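Local coordinates for protein dihydropteridine reductase (Dictyostelium discoideum, PDB 3ORF) that reduces quinonoid dihydropteridines to their tetrahydro forms with NADH or NADPH, working as a homodimer of the short-chain dehydrogenase/reductase family, at residues Leu134-Ser146 / Leu179-Val191; Asp89-Gly101 / Met115-Ala127. All coordinates share one frame; numbering follows the deposited sequence.

Contact 1 (Leu134-Ser146 / Leu179-Val191); sequences LNQGGLFVLTGAS and LPAGSTSLGILPV. With NAD (nicotinamide-adenine-dinucleotide), chain E.
Two neighbouring parallel strands of the Rossmann-fold sheet, 138-143 and 184-190, form this contact, joined by a right-handed crossover that runs through helix 156-172. The backbone ladder starts with Thr184 N to Gly138 O and ends with Gly144 N to Ile188 O (2.8 Å), each strand giving and taking in turn. On one face of the sheet Val141 CG1 meets Ile188 CG2 at 4.0 Å, the two side chains crossing at about a right angle, and Leu139 CD1 touches Leu186 CD1; Trp223 of helix 213-225 packs on Leu139, Leu186 and Ile188. On the other face Leu179 CD1 sits above the ring of Phe140, 4.1 Å from its centroid and 25° off the normal, a CH-pi contact. Phe140 presents that ring because its CG lies anti to the backbone N (chi1 176°). Before the strands, two type II turns dock together: Gly137 N bonds Ala181 O, and one water joins Gln136 NE2 to Ala181 N. At the C-terminal end of the pair, Leu189 lays CG against the Ala145 backbone (3.6 Å to Ala145 C), just beyond strand 138-143, and CD1 on Gly144 CA. An alanine here would lose both branches and is likely to leave the Gly144-Ala145 backbone, part of the NAD pocket, with a gap beside it. Pro190 packs on the nicotinamide ring, its CG 3.6 Å from NAD C4N.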
loop_
_atom_site.group_PDB
_atom_site.type_symbol
_atom_site.label_atom_id
_atom_site.label_comp_id
_atom_site.label_asym_id
_atom_site.label_seq_id
_atom_site.Cartn_x
_atom_site.Cartn_y
_atom_site.Cartn_z
ATOM N N LEU A 134 1.866 -23.129 4.081
ATOM C CA LEU A 134 3.286 -23.292 3.855
ATOM C C LEU A 134 3.844 -24.309 4.854
ATOM O O LEU A 134 3.420 -24.347 6.004
ATOM C CB LEU A 134 3.997 -21.949 3.971
ATOM C CG LEU A 134 5.357 -21.870 3.286
ATOM C CD1 LEU A 134 5.173 -22.034 1.764
ATOM C CD2 LEU A 134 6.139 -20.567 3.682
ATOM N N ASN A 135 4.728 -25.187 4.388
ATOM C CA ASN A 135 5.440 -26.112 5.276
ATOM C C ASN A 135 6.553 -25.344 5.977
ATOM O O ASN A 135 7.103 -24.313 5.448
ATOM C CB ASN A 135 6.115 -27.175 4.461
ATOM C CG ASN A 135 5.199 -28.360 4.127
ATOM O OD1 ASN A 135 4.327 -28.733 4.903
ATOM N ND2 ASN A 135 5.377 -28.908 2.930
ATOM N N GLN A 136 6.906 -25.825 7.156
ATOM C CA GLN A 136 8.036 -25.285 7.882
ATOM C C GLN A 136 9.210 -25.342 6.892
ATOM O O GLN A 136 9.263 -26.277 6.085
ATOM C CB GLN A 136 8.340 -26.103 9.168
ATOM C CG GLN A 136 7.079 -26.148 10.106
ATOM C CD GLN A 136 7.345 -26.728 11.500
ATOM O OE1 GLN A 136 7.840 -27.846 11.648
ATOM N NE2 GLN A 136 7.011 -25.966 12.511
ATOM N N GLY A 137 10.129 -24.377 6.980
ATOM C CA GLY A 137 11.289 -24.349 6.091
ATOM C C GLY A 137 10.940 -23.898 4.677
ATOM O O GLY A 137 11.824 -23.803 3.834
ATOM N N GLY A 138 9.672 -23.555 4.433
ATOM C CA GLY A 138 9.177 -23.216 3.069
ATOM C C GLY A 138 9.710 -21.917 2.472
ATOM O O GLY A 138 10.308 -21.072 3.176
ATOM N N LEU A 139 9.479 -21.729 1.179
ATOM C CA LEU A 139 9.924 -20.557 0.486
ATOM C C LEU A 139 8.687 -19.783 0.088
ATOM O O LEU A 139 7.727 -20.345 -0.511
ATOM C CB LEU A 139 10.638 -20.944 -0.791
ATOM C CG LEU A 139 11.076 -19.751 -1.666
ATOM C CD1 LEU A 139 12.105 -18.934 -0.892
ATOM C CD2 LEU A 139 11.698 -20.323 -2.931
ATOM N N PHE A 140 8.695 -18.498 0.400
ATOM C CA PHE A 140 7.528 -17.699 0.144
ATOM C C PHE A 140 7.921 -16.455 -0.658
ATOM O O PHE A 140 8.656 -15.588 -0.152
ATOM C CB PHE A 140 6.942 -17.283 1.488
ATOM C CG PHE A 140 5.784 -16.363 1.380
ATOM C CD1 PHE A 140 4.480 -16.867 1.408
ATOM C CD2 PHE A 140 5.980 -14.999 1.291
ATOM C CE1 PHE A 140 3.389 -15.990 1.355
ATOM C CE2 PHE A 140 4.910 -14.150 1.216
ATOM C CZ PHE A 140 3.616 -14.646 1.230
ATOM N N VAL A 141 7.435 -16.331 -1.883
ATOM C CA VAL A 141 7.904 -15.224 -2.702
ATOM C C VAL A 141 6.823 -14.366 -3.234
ATOM O O VAL A 141 5.970 -14.889 -3.891
ATOM C CB VAL A 141 8.743 -15.737 -3.880
ATOM C CG1 VAL A 141 9.220 -14.567 -4.789
ATOM C CG2 VAL A 141 9.978 -16.447 -3.310
ATOM N N LEU A 142 6.886 -13.027 -2.997
ATOM C CA LEU A 142 5.993 -12.105 -3.687
ATOM C C LEU A 142 6.731 -11.366 -4.813
ATOM O O LEU A 142 7.916 -11.022 -4.680
ATOM C CB LEU A 142 5.400 -11.083 -2.694
ATOM C CG LEU A 142 4.654 -11.624 -1.471
ATOM C CD1 LEU A 142 3.933 -10.512 -0.642
ATOM C CD2 LEU A 142 3.610 -12.605 -2.033
ATOM N N THR A 143 6.021 -11.083 -5.908
ATOM C CA THR A 143 6.507 -10.191 -6.982
ATOM C C THR A 143 6.289 -8.697 -6.613
ATOM O O THR A 143 5.120 -8.214 -6.474
ATOM C CB THR A 143 5.856 -10.521 -8.309
ATOM O OG1 THR A 143 6.053 -11.950 -8.554
ATOM C CG2 THR A 143 6.606 -9.774 -9.425
ATOM N N GLY A 144 7.409 -7.967 -6.443
ATOM C CA GLY A 144 7.306 -6.538 -6.107
ATOM C C GLY A 144 7.560 -5.740 -7.382
ATOM O O GLY A 144 7.222 -6.201 -8.506
ATOM N N ALA A 145 8.236 -4.583 -7.252
ATOM C CA ALA A 145 8.687 -3.888 -8.455
ATOM C C ALA A 145 9.920 -3.118 -8.220
ATOM O O ALA A 145 9.993 -2.355 -7.293
ATOM C CB ALA A 145 7.575 -2.993 -9.068
ATOM N N SER A 146 10.905 -3.257 -9.089
ATOM C CA SER A 146 12.104 -2.406 -8.945
ATOM C C SER A 146 11.787 -0.916 -8.971
ATOM O O SER A 146 12.376 -0.092 -8.220
ATOM C CB SER A 146 13.045 -2.724 -10.047
ATOM O OG SER A 146 14.266 -2.196 -9.675
ATOM N N LEU A 179 4.128 -16.691 9.276
ATOM C CA LEU A 179 4.529 -17.770 8.435
ATOM C C LEU A 179 5.228 -18.844 9.355
ATOM O O LEU A 179 5.716 -18.537 10.442
ATOM C CB LEU A 179 5.508 -17.230 7.376
ATOM C CG LEU A 179 5.017 -16.363 6.203
ATOM C CD1 LEU A 179 6.092 -16.229 5.112
ATOM C CD2 LEU A 179 3.703 -16.897 5.568
ATOM N N PRO A 180 5.253 -20.104 8.909
ATOM C CA PRO A 180 5.752 -21.175 9.776
ATOM C C PRO A 180 7.233 -21.013 10.100
ATOM O O PRO A 180 7.934 -20.289 9.391
ATOM C CB PRO A 180 5.492 -22.467 8.970
ATOM C CG PRO A 180 5.039 -22.021 7.576
ATOM C CD PRO A 180 4.482 -20.610 7.737
ATOM N N ALA A 181 7.681 -21.688 11.167
ATOM C CA ALA A 181 9.109 -21.718 11.535
ATOM C C ALA A 181 10.033 -22.036 10.327
ATOM O O ALA A 181 9.674 -22.888 9.459
ATOM C CB ALA A 181 9.361 -22.750 12.729
ATOM N N GLY A 182 11.145 -21.306 10.239
ATOM C CA GLY A 182 12.198 -21.547 9.270
ATOM C C GLY A 182 11.911 -21.131 7.834
ATOM O O GLY A 182 12.710 -21.371 6.945
ATOM N N SER A 183 10.766 -20.500 7.587
ATOM C CA SER A 183 10.453 -20.083 6.242
ATOM C C SER A 183 11.212 -18.824 5.878
ATOM O O SER A 183 11.672 -18.111 6.739
ATOM C CB SER A 183 8.956 -19.794 6.175
ATOM O OG SER A 183 8.744 -18.782 7.111
ATOM N N THR A 184 11.261 -18.509 4.598
ATOM C CA THR A 184 12.022 -17.382 4.074
ATOM C C THR A 184 11.020 -16.652 3.199
ATOM O O THR A 184 10.416 -17.282 2.327
ATOM C CB THR A 184 13.158 -17.869 3.164
ATOM O OG1 THR A 184 14.158 -18.475 3.966
ATOM C CG2 THR A 184 13.836 -16.707 2.426
ATOM N N SER A 185 10.828 -15.366 3.487
ATOM C CA SER A 185 9.968 -14.436 2.723
ATOM C C SER A 185 10.917 -13.544 1.865
ATOM O O SER A 185 11.831 -12.909 2.434
ATOM C CB SER A 185 9.217 -13.575 3.725
ATOM O OG SER A 185 8.473 -12.502 3.144
ATOM N N LEU A 186 10.715 -13.541 0.527
ATOM C CA LEU A 186 11.484 -12.746 -0.443
ATOM C C LEU A 186 10.542 -11.984 -1.384
ATOM O O LEU A 186 9.388 -12.372 -1.613
ATOM C CB LEU A 186 12.365 -13.679 -1.324
ATOM C CG LEU A 186 13.371 -14.497 -0.518
ATOM C CD1 LEU A 186 14.077 -15.453 -1.392
ATOM C CD2 LEU A 186 14.331 -13.555 0.275
ATOM N N GLY A 187 11.056 -10.909 -1.959
ATOM C CA GLY A 187 10.400 -10.220 -3.015
ATOM C C GLY A 187 11.318 -10.378 -4.208
ATOM O O GLY A 187 12.554 -10.318 -4.045
ATOM N N ILE A 188 10.751 -10.590 -5.408
ATOM C CA ILE A 188 11.558 -10.503 -6.640
ATOM C C ILE A 188 11.079 -9.270 -7.326
ATOM O O ILE A 188 9.859 -9.017 -7.376
ATOM C CB ILE A 188 11.428 -11.745 -7.562
ATOM C CG1 ILE A 188 9.976 -12.038 -7.866
ATOM C CG2 ILE A 188 12.181 -12.947 -6.950
ATOM C CD1 ILE A 188 9.779 -13.289 -8.681
ATOM N N LEU A 189 12.038 -8.438 -7.760
ATOM C CA LEU A 189 11.752 -7.072 -8.169
ATOM C C LEU A 189 12.378 -6.916 -9.560
ATOM O O LEU A 189 13.503 -6.478 -9.695
ATOM C CB LEU A 189 12.354 -6.010 -7.188
ATOM C CG LEU A 189 11.564 -5.410 -6.008
ATOM C CD1 LEU A 189 11.187 -6.532 -5.048
ATOM C CD2 LEU A 189 12.463 -4.388 -5.328
ATOM N N PRO A 190 11.616 -7.243 -10.594
ATOM C CA PRO A 190 12.155 -7.098 -11.960
ATOM C C PRO A 190 12.250 -5.629 -12.418
ATOM O O PRO A 190 11.388 -4.804 -12.028
ATOM C CB PRO A 190 11.154 -7.882 -12.839
ATOM C CG PRO A 190 9.860 -8.052 -11.972
ATOM C CD PRO A 190 10.200 -7.638 -10.520
ATOM N N VAL A 191 13.353 -5.295 -13.118
ATOM C CA VAL A 191 13.433 -4.074 -13.924
ATOM C C VAL A 191 12.485 -4.251 -15.149
ATOM O O VAL A 191 11.507 -3.523 -15.292
ATOM C CB VAL A 191 14.893 -3.789 -14.286
ATOM C CG1 VAL A 191 15.035 -2.520 -15.185
ATOM C CG2 VAL A 191 15.647 -3.590 -12.974
HETATM P PA NAD E . -0.227 -11.205 -16.415
HETATM O O1A NAD E . -1.255 -10.142 -16.563
HETATM O O2A NAD E . 0.016 -12.192 -17.503
HETATM O O5B NAD E . -0.728 -12.152 -15.170
HETATM C C5B NAD E . -1.162 -11.766 -13.917
HETATM C C4B NAD E . -2.107 -12.882 -13.437
HETATM O O4B NAD E . -2.599 -12.457 -12.132
HETATM C C3B NAD E . -3.359 -12.929 -14.354
HETATM O O3B NAD E . -3.725 -14.276 -14.543
HETATM C C2B NAD E . -4.477 -12.363 -13.501
HETATM O O2B NAD E . -5.727 -13.017 -13.776
HETATM C C1B NAD E . -3.992 -12.755 -12.091
HETATM N N9A NAD E . -4.498 -11.891 -10.989
HETATM C C8A NAD E . -4.645 -10.542 -11.062
HETATM N N7A NAD E . -5.064 -10.130 -9.855
HETATM C C5A NAD E . -5.222 -11.209 -9.028
HETATM C C6A NAD E . -5.637 -11.402 -7.673
HETATM N N6A NAD E . -6.080 -10.368 -6.916
HETATM N N1A NAD E . -5.640 -12.659 -7.143
HETATM C C2A NAD E . -5.282 -13.695 -7.891
HETATM N N3A NAD E . -4.885 -13.537 -9.171
HETATM C C4A NAD E . -4.868 -12.327 -9.773
HETATM O O3 NAD E . 1.069 -10.449 -15.937
HETATM P PN NAD E . 2.541 -10.888 -15.966
HETATM O O1N NAD E . 3.088 -10.175 -17.165
HETATM O O2N NAD E . 2.735 -12.374 -15.704
HETATM O O5D NAD E . 3.199 -10.147 -14.681
HETATM C C5D NAD E . 3.421 -10.814 -13.432
HETATM C C4D NAD E . 3.847 -9.801 -12.351
HETATM O O4D NAD E . 4.851 -8.901 -12.892
HETATM C C3D NAD E . 2.754 -8.883 -11.791
HETATM O O3D NAD E . 2.832 -9.001 -10.327
HETATM C C2D NAD E . 3.172 -7.470 -12.224
HETATM O O2D NAD E . 2.695 -6.567 -11.215
HETATM C C1D NAD E . 4.698 -7.680 -12.103
HETATM N N1N NAD E . 5.876 -6.741 -12.390
HETATM C C2N NAD E . 6.457 -6.499 -13.712
HETATM C C3N NAD E . 7.578 -5.602 -13.797
HETATM C C7N NAD E . 8.312 -5.257 -15.122
HETATM O O7N NAD E . 8.616 -4.074 -15.368
HETATM N N7N NAD E . 8.630 -6.325 -15.883
HETATM C C4N NAD E . 8.110 -5.005 -12.628
HETATM C C5N NAD E . 7.559 -5.276 -11.370
HETATM C C6N NAD E . 6.468 -6.123 -11.260
HETATM O O HOH W 1 5.701 -23.342 12.612
#

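Contact 2 (Asp89-Gly101 / Met115-Ala127). With NAD (nicotinamide-adenine-dinucleotide), chain E.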
loop_
_atom_site.group_PDB
_atom_site.type_symbol
_atom_site.label_atom_id
_atom_site.label_comp_id
_atom_site.label_asym_id
_atom_site.label_seq_id
_atom_site.Cartn_x
_atom_site.Cartn_y
_atom_site.Cartn_z
ATOM N N ASP A 89 5.762 -26.415 -0.327
ATOM C CA ASP A 89 7.150 -26.126 0.007
ATOM C C ASP A 89 7.644 -24.758 -0.525
ATOM O O ASP A 89 8.643 -24.207 -0.009
ATOM C CB ASP A 89 8.030 -27.217 -0.600
ATOM C CG ASP A 89 7.723 -28.639 -0.013
ATOM O OD1 ASP A 89 7.026 -29.486 -0.693
ATOM O OD2 ASP A 89 8.098 -28.867 1.139
ATOM N N THR A 90 7.025 -24.311 -1.623
ATOM C CA THR A 90 7.275 -23.053 -2.225
ATOM C C THR A 90 5.938 -22.405 -2.629
ATOM O O THR A 90 5.079 -23.049 -3.267
ATOM C CB THR A 90 8.101 -23.202 -3.474
ATOM O OG1 THR A 90 9.427 -23.602 -3.120
ATOM C CG2 THR A 90 8.131 -21.872 -4.227
ATOM N N PHE A 91 5.764 -21.141 -2.228
ATOM C CA PHE A 91 4.606 -20.356 -2.643
ATOM C C PHE A 91 5.099 -19.170 -3.450
ATOM O O PHE A 91 6.103 -18.535 -3.066
ATOM C CB PHE A 91 3.804 -19.858 -1.438
ATOM C CG PHE A 91 2.785 -18.824 -1.818
ATOM C CD1 PHE A 91 1.521 -19.208 -2.275
ATOM C CD2 PHE A 91 3.124 -17.450 -1.838
ATOM C CE1 PHE A 91 0.599 -18.252 -2.736
ATOM C CE2 PHE A 91 2.189 -16.485 -2.250
ATOM C CZ PHE A 91 0.897 -16.918 -2.704
ATOM N N VAL A 92 4.472 -18.865 -4.575
ATOM C CA VAL A 92 4.906 -17.687 -5.391
ATOM C C VAL A 92 3.705 -16.871 -5.757
ATOM O O VAL A 92 2.722 -17.412 -6.261
ATOM C CB VAL A 92 5.560 -18.116 -6.700
ATOM C CG1 VAL A 92 5.932 -16.840 -7.570
ATOM C CG2 VAL A 92 6.809 -18.946 -6.420
ATOM N N CYS A 93 3.703 -15.580 -5.472
ATOM C CA CYS A 93 2.607 -14.805 -6.029
ATOM C C CYS A 93 3.045 -14.109 -7.299
ATOM O O CYS A 93 3.975 -13.243 -7.312
ATOM C CB CYS A 93 2.083 -13.790 -5.024
ATOM S SG CYS A 93 0.881 -12.574 -5.672
ATOM N N ALA A 94 2.427 -14.506 -8.404
ATOM C CA ALA A 94 2.763 -13.873 -9.662
ATOM C C ALA A 94 1.585 -13.109 -10.167
ATOM O O ALA A 94 1.555 -12.762 -11.319
ATOM C CB ALA A 94 3.205 -14.898 -10.713
ATOM N N ALA A 95 0.595 -12.903 -9.320
ATOM C CA ALA A 95 -0.597 -12.119 -9.627
ATOM C C ALA A 95 -0.232 -10.634 -9.647
ATOM O O ALA A 95 0.689 -10.195 -8.957
ATOM C CB ALA A 95 -1.700 -12.379 -8.525
ATOM N N GLY A 96 -0.967 -9.853 -10.389
ATOM C CA GLY A 96 -0.763 -8.403 -10.330
ATOM C C GLY A 96 -1.162 -7.801 -11.681
ATOM O O GLY A 96 -1.755 -8.484 -12.526
ATOM N N GLY A 97 -0.807 -6.553 -11.896
ATOM C CA GLY A 97 -1.187 -5.834 -13.121
ATOM C C GLY A 97 -0.443 -4.513 -13.089
ATOM O O GLY A 97 -0.011 -4.062 -12.017
ATOM N N TRP A 98 -0.355 -3.865 -14.247
ATOM C CA TRP A 98 0.123 -2.498 -14.341
ATOM C C TRP A 98 -0.904 -1.513 -14.931
ATOM O O TRP A 98 -1.590 -1.814 -15.884
ATOM C CB TRP A 98 1.465 -2.452 -15.133
ATOM C CG TRP A 98 2.044 -1.021 -15.122
ATOM C CD1 TRP A 98 2.849 -0.484 -14.163
ATOM C CD2 TRP A 98 1.792 0.026 -16.066
ATOM N NE1 TRP A 98 3.154 0.816 -14.474
ATOM C CE2 TRP A 98 2.517 1.148 -15.643
ATOM C CE3 TRP A 98 1.049 0.109 -17.242
ATOM C CZ2 TRP A 98 2.495 2.359 -16.332
ATOM C CZ3 TRP A 98 1.056 1.307 -17.964
ATOM C CH2 TRP A 98 1.740 2.422 -17.492
ATOM N N SER A 99 -0.993 -0.331 -14.373
ATOM C CA SER A 99 -1.785 0.756 -14.968
ATOM C C SER A 99 -1.061 2.018 -14.631
ATOM O O SER A 99 -0.503 2.081 -13.528
ATOM C CB SER A 99 -3.159 0.888 -14.290
ATOM O OG SER A 99 -4.131 0.083 -14.930
ATOM N N GLY A 100 -1.141 3.032 -15.525
ATOM C CA GLY A 100 -0.444 4.300 -15.378
ATOM C C GLY A 100 -1.284 5.399 -14.771
ATOM O O GLY A 100 -2.453 5.239 -14.488
ATOM N N GLY A 101 -0.646 6.531 -14.544
ATOM C CA GLY A 101 -1.320 7.769 -14.316
ATOM C C GLY A 101 -0.830 8.460 -13.086
ATOM O O GLY A 101 -0.639 7.818 -12.039
ATOM N N MET A 115 -5.247 -1.214 -9.351
ATOM C CA MET A 115 -3.932 -1.641 -8.811
ATOM C C MET A 115 -4.177 -2.229 -7.408
ATOM O O MET A 115 -3.516 -3.169 -7.026
ATOM C CB MET A 115 -2.957 -0.470 -8.740
ATOM C CG MET A 115 -2.469 0.130 -10.167
ATOM S SD MET A 115 -1.679 -1.162 -11.124
ATOM C CE MET A 115 -3.135 -1.887 -11.957
ATOM N N ILE A 116 -5.127 -1.658 -6.645
ATOM C CA ILE A 116 -5.461 -2.234 -5.355
ATOM C C ILE A 116 -5.944 -3.674 -5.561
ATOM O O ILE A 116 -5.436 -4.587 -4.960
ATOM C CB ILE A 116 -6.470 -1.398 -4.611
ATOM C CG1 ILE A 116 -5.765 -0.166 -4.035
ATOM C CG2 ILE A 116 -7.106 -2.239 -3.461
ATOM C CD1 ILE A 116 -6.677 0.895 -3.401
ATOM N N ASP A 117 -6.870 -3.889 -6.472
ATOM C CA ASP A 117 -7.454 -5.228 -6.628
ATOM C C ASP A 117 -6.470 -6.262 -7.182
ATOM O O ASP A 117 -6.511 -7.442 -6.843
ATOM C CB ASP A 117 -8.668 -5.120 -7.573
ATOM C CG ASP A 117 -9.921 -4.417 -6.895
ATOM O OD1 ASP A 117 -10.016 -4.259 -5.654
ATOM O OD2 ASP A 117 -10.824 -4.033 -7.655
ATOM N N MET A 118 -5.652 -5.838 -8.142
ATOM C CA MET A 118 -4.731 -6.745 -8.778
ATOM C C MET A 118 -3.451 -6.950 -7.957
ATOM O O MET A 118 -2.958 -8.078 -7.850
ATOM C CB MET A 118 -4.379 -6.230 -10.182
ATOM C CG MET A 118 -5.455 -6.596 -11.238
ATOM S SD MET A 118 -4.867 -6.154 -12.902
ATOM C CE MET A 118 -5.842 -4.668 -13.252
ATOM N N ASN A 119 -2.839 -5.889 -7.441
ATOM C CA ASN A 119 -1.555 -6.110 -6.723
ATOM C C ASN A 119 -1.700 -6.234 -5.184
ATOM O O ASN A 119 -1.069 -7.095 -4.588
ATOM C CB ASN A 119 -0.543 -5.051 -7.038
ATOM C CG ASN A 119 -0.328 -4.863 -8.553
ATOM O OD1 ASN A 119 -0.053 -5.803 -9.290
ATOM N ND2 ASN A 119 -0.407 -3.638 -8.986
ATOM N N LEU A 120 -2.563 -5.429 -4.569
ATOM C CA LEU A 120 -2.477 -5.310 -3.114
ATOM C C LEU A 120 -3.297 -6.414 -2.457
ATOM O O LEU A 120 -2.820 -7.119 -1.540
ATOM C CB LEU A 120 -2.930 -3.888 -2.630
ATOM C CG LEU A 120 -2.779 -3.657 -1.126
ATOM C CD1 LEU A 120 -1.480 -4.239 -0.533
ATOM C CD2 LEU A 120 -2.912 -2.180 -0.761
ATOM N N TYR A 121 -4.537 -6.552 -2.927
ATOM C CA TYR A 121 -5.390 -7.664 -2.495
ATOM C C TYR A 121 -4.727 -9.022 -2.672
ATOM O O TYR A 121 -4.952 -9.893 -1.857
ATOM C CB TYR A 121 -6.790 -7.644 -3.166
ATOM C CG TYR A 121 -7.791 -6.929 -2.328
ATOM C CD1 TYR A 121 -8.205 -5.654 -2.668
ATOM C CD2 TYR A 121 -8.309 -7.496 -1.128
ATOM C CE1 TYR A 121 -9.184 -4.942 -1.899
ATOM C CE2 TYR A 121 -9.288 -6.790 -0.330
ATOM C CZ TYR A 121 -9.683 -5.498 -0.735
ATOM O OH TYR A 121 -10.592 -4.741 -0.017
ATOM N N SER A 122 -3.928 -9.205 -3.719
ATOM C CA SER A 122 -3.319 -10.493 -3.955
ATOM C C SER A 122 -2.065 -10.724 -3.098
ATOM O O SER A 122 -1.820 -11.862 -2.657
ATOM C CB SER A 122 -3.020 -10.650 -5.423
ATOM O OG SER A 122 -2.174 -9.618 -5.913
ATOM N N ALA A 123 -1.283 -9.663 -2.844
ATOM C CA ALA A 123 -0.194 -9.748 -1.888
ATOM C C ALA A 123 -0.744 -10.068 -0.482
ATOM O O ALA A 123 -0.144 -10.785 0.257
ATOM C CB ALA A 123 0.517 -8.481 -1.832
ATOM N N PHE A 124 -1.847 -9.438 -0.109
ATOM C CA PHE A 124 -2.447 -9.706 1.172
ATOM C C PHE A 124 -2.959 -11.130 1.208
ATOM O O PHE A 124 -2.697 -11.852 2.178
ATOM C CB PHE A 124 -3.571 -8.700 1.473
ATOM C CG PHE A 124 -3.063 -7.412 2.092
ATOM C CD1 PHE A 124 -3.610 -6.186 1.730
ATOM C CD2 PHE A 124 -2.023 -7.453 3.061
ATOM C CE1 PHE A 124 -3.143 -4.990 2.325
ATOM C CE2 PHE A 124 -1.537 -6.306 3.675
ATOM C CZ PHE A 124 -2.095 -5.048 3.323
ATOM N N ALA A 125 -3.645 -11.554 0.154
ATOM C CA ALA A 125 -4.133 -12.966 0.090
ATOM C C ALA A 125 -3.000 -13.998 0.241
ATOM O O ALA A 125 -3.154 -14.962 0.966
ATOM C CB ALA A 125 -4.901 -13.210 -1.203
ATOM N N SER A 126 -1.861 -13.761 -0.436
ATOM C CA SER A 126 -0.661 -14.573 -0.300
ATOM C C SER A 126 -0.233 -14.688 1.108
ATOM O O SER A 126 0.086 -15.771 1.519
ATOM C CB SER A 126 0.511 -13.975 -1.062
ATOM O OG SER A 126 0.123 -13.845 -2.423
ATOM N N ALA A 127 -0.211 -13.586 1.874
ATOM C CA ALA A 127 0.192 -13.697 3.301
ATOM C C ALA A 127 -0.668 -14.763 4.023
ATOM O O ALA A 127 -0.160 -15.743 4.638
ATOM C CB ALA A 127 0.123 -12.347 3.982
HETATM P PA NAD E . -0.227 -11.205 -16.415
HETATM O O1A NAD E . -1.255 -10.142 -16.563
HETATM O O2A NAD E . 0.016 -12.192 -17.503
HETATM O O5B NAD E . -0.728 -12.152 -15.170
HETATM C C5B NAD E . -1.162 -11.766 -13.917
HETATM C C4B NAD E . -2.107 -12.882 -13.437
HETATM O O4B NAD E . -2.599 -12.457 -12.132
HETATM C C3B NAD E . -3.359 -12.929 -14.354
HETATM O O3B NAD E . -3.725 -14.276 -14.543
HETATM C C2B NAD E . -4.477 -12.363 -13.501
HETATM O O2B NAD E . -5.727 -13.017 -13.776
HETATM C C1B NAD E . -3.992 -12.755 -12.091
HETATM N N9A NAD E . -4.498 -11.891 -10.989
HETATM C C8A NAD E . -4.645 -10.542 -11.062
HETATM N N7A NAD E . -5.064 -10.130 -9.855
HETATM C C5A NAD E . -5.222 -11.209 -9.028
HETATM C C6A NAD E . -5.637 -11.402 -7.673
HETATM N N6A NAD E . -6.080 -10.368 -6.916
HETATM N N1A NAD E . -5.640 -12.659 -7.143
HETATM C C2A NAD E . -5.282 -13.695 -7.891
HETATM N N3A NAD E . -4.885 -13.537 -9.171
HETATM C C4A NAD E . -4.868 -12.327 -9.773
HETATM O O3 NAD E . 1.069 -10.449 -15.937
HETATM P PN NAD E . 2.541 -10.888 -15.966
HETATM O O1N NAD E . 3.088 -10.175 -17.165
HETATM O O2N NAD E . 2.735 -12.374 -15.704
HETATM O O5D NAD E . 3.199 -10.147 -14.681
HETATM C C5D NAD E . 3.421 -10.814 -13.432
HETATM C C4D NAD E . 3.847 -9.801 -12.351
HETATM O O4D NAD E . 4.851 -8.901 -12.892
HETATM C C3D NAD E . 2.754 -8.883 -11.791
HETATM O O3D NAD E . 2.832 -9.001 -10.327
HETATM C C2D NAD E . 3.172 -7.470 -12.224
HETATM O O2D NAD E . 2.695 -6.567 -11.215
HETATM C C1D NAD E . 4.698 -7.680 -12.103
HETATM N N1N NAD E . 5.876 -6.741 -12.390
HETATM C C2N NAD E . 6.457 -6.499 -13.712
HETATM C C3N NAD E . 7.578 -5.602 -13.797
HETATM C C7N NAD E . 8.312 -5.257 -15.122
HETATM O O7N NAD E . 8.616 -4.074 -15.368
HETATM N N7N NAD E . 8.630 -6.325 -15.883
HETATM C C4N NAD E . 8.110 -5.005 -12.628
HETATM C C5N NAD E . 7.559 -5.276 -11.370
HETATM C C6N NAD E . 6.468 -6.123 -11.260
#
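Asn119 turns its CG anti to its own carbonyl carbon (chi1 -53°), and chi2 of -53° then sets the amide beside the backbone of Gly97. There it acts in both directions: ND2 gives to Gly97 O at 3.1 Å, with that oxygen in the amide plane, while OD1 takes the Gly97 N-H, although the position of OD1 is less certain. If both bonds hold, they would set which way round the amide lies. Met115, bent at chi2 and chi3, curls back so that SD comes 3.5 Å from Gly97 O and CE rests on Ser99 CB. Met118 SD lies against Gly97 CA at 3.7 Å. Further along the helix, Ser126 OG reaches the edge of the Phe91 ring, 3.2 Å from CZ and near the ring plane, and also touches Cys93 CB. The Ser126 hydroxyl is satisfied within its helix by Ser122 O, at 2.8 Å; that oxygen also takes Ser126 N, the two donors coming from opposite faces of its plane. Ala95 CB meets Ser122 CB, and both border the adenine of NAD. O3D of the nicotinamide ribose gives to Ala95 O (2.8 Å), and adenine N6A to Asp117 O. Strand 90-93 and helix 115-127 run nearly antiparallel, 168° apart, as a Rossmann-fold strand and the helix after it do, the strand's C-terminal loop and the helix forming part of the dinucleotide site.

How the contacts relate
Contact 2 comes wholly before contact 1 along the chain, and helix 108-133 leads directly into strand 134-135. Their centres lie 13 Å apart, and strands 88-93 and 138-143 are neighbours in one sheet. Leu139 O and Phe91 N are 2.7 Å apart, a probable hydrogen bond, as are Thr143 OG1 and Cys93 O at the same distance. Between the sheet and helix 108-133, Phe140 CE1 packs 3.5 Å from Phe91 CD2, with the ring planes at about 20°. NAD spans the two, its adenine and a hydroxyl of the nicotinamide ribose held by contact 2 and its nicotinamide lying by contact 1. Tyr158, the predicted proton acceptor, is close to both Ala145 and Trp98.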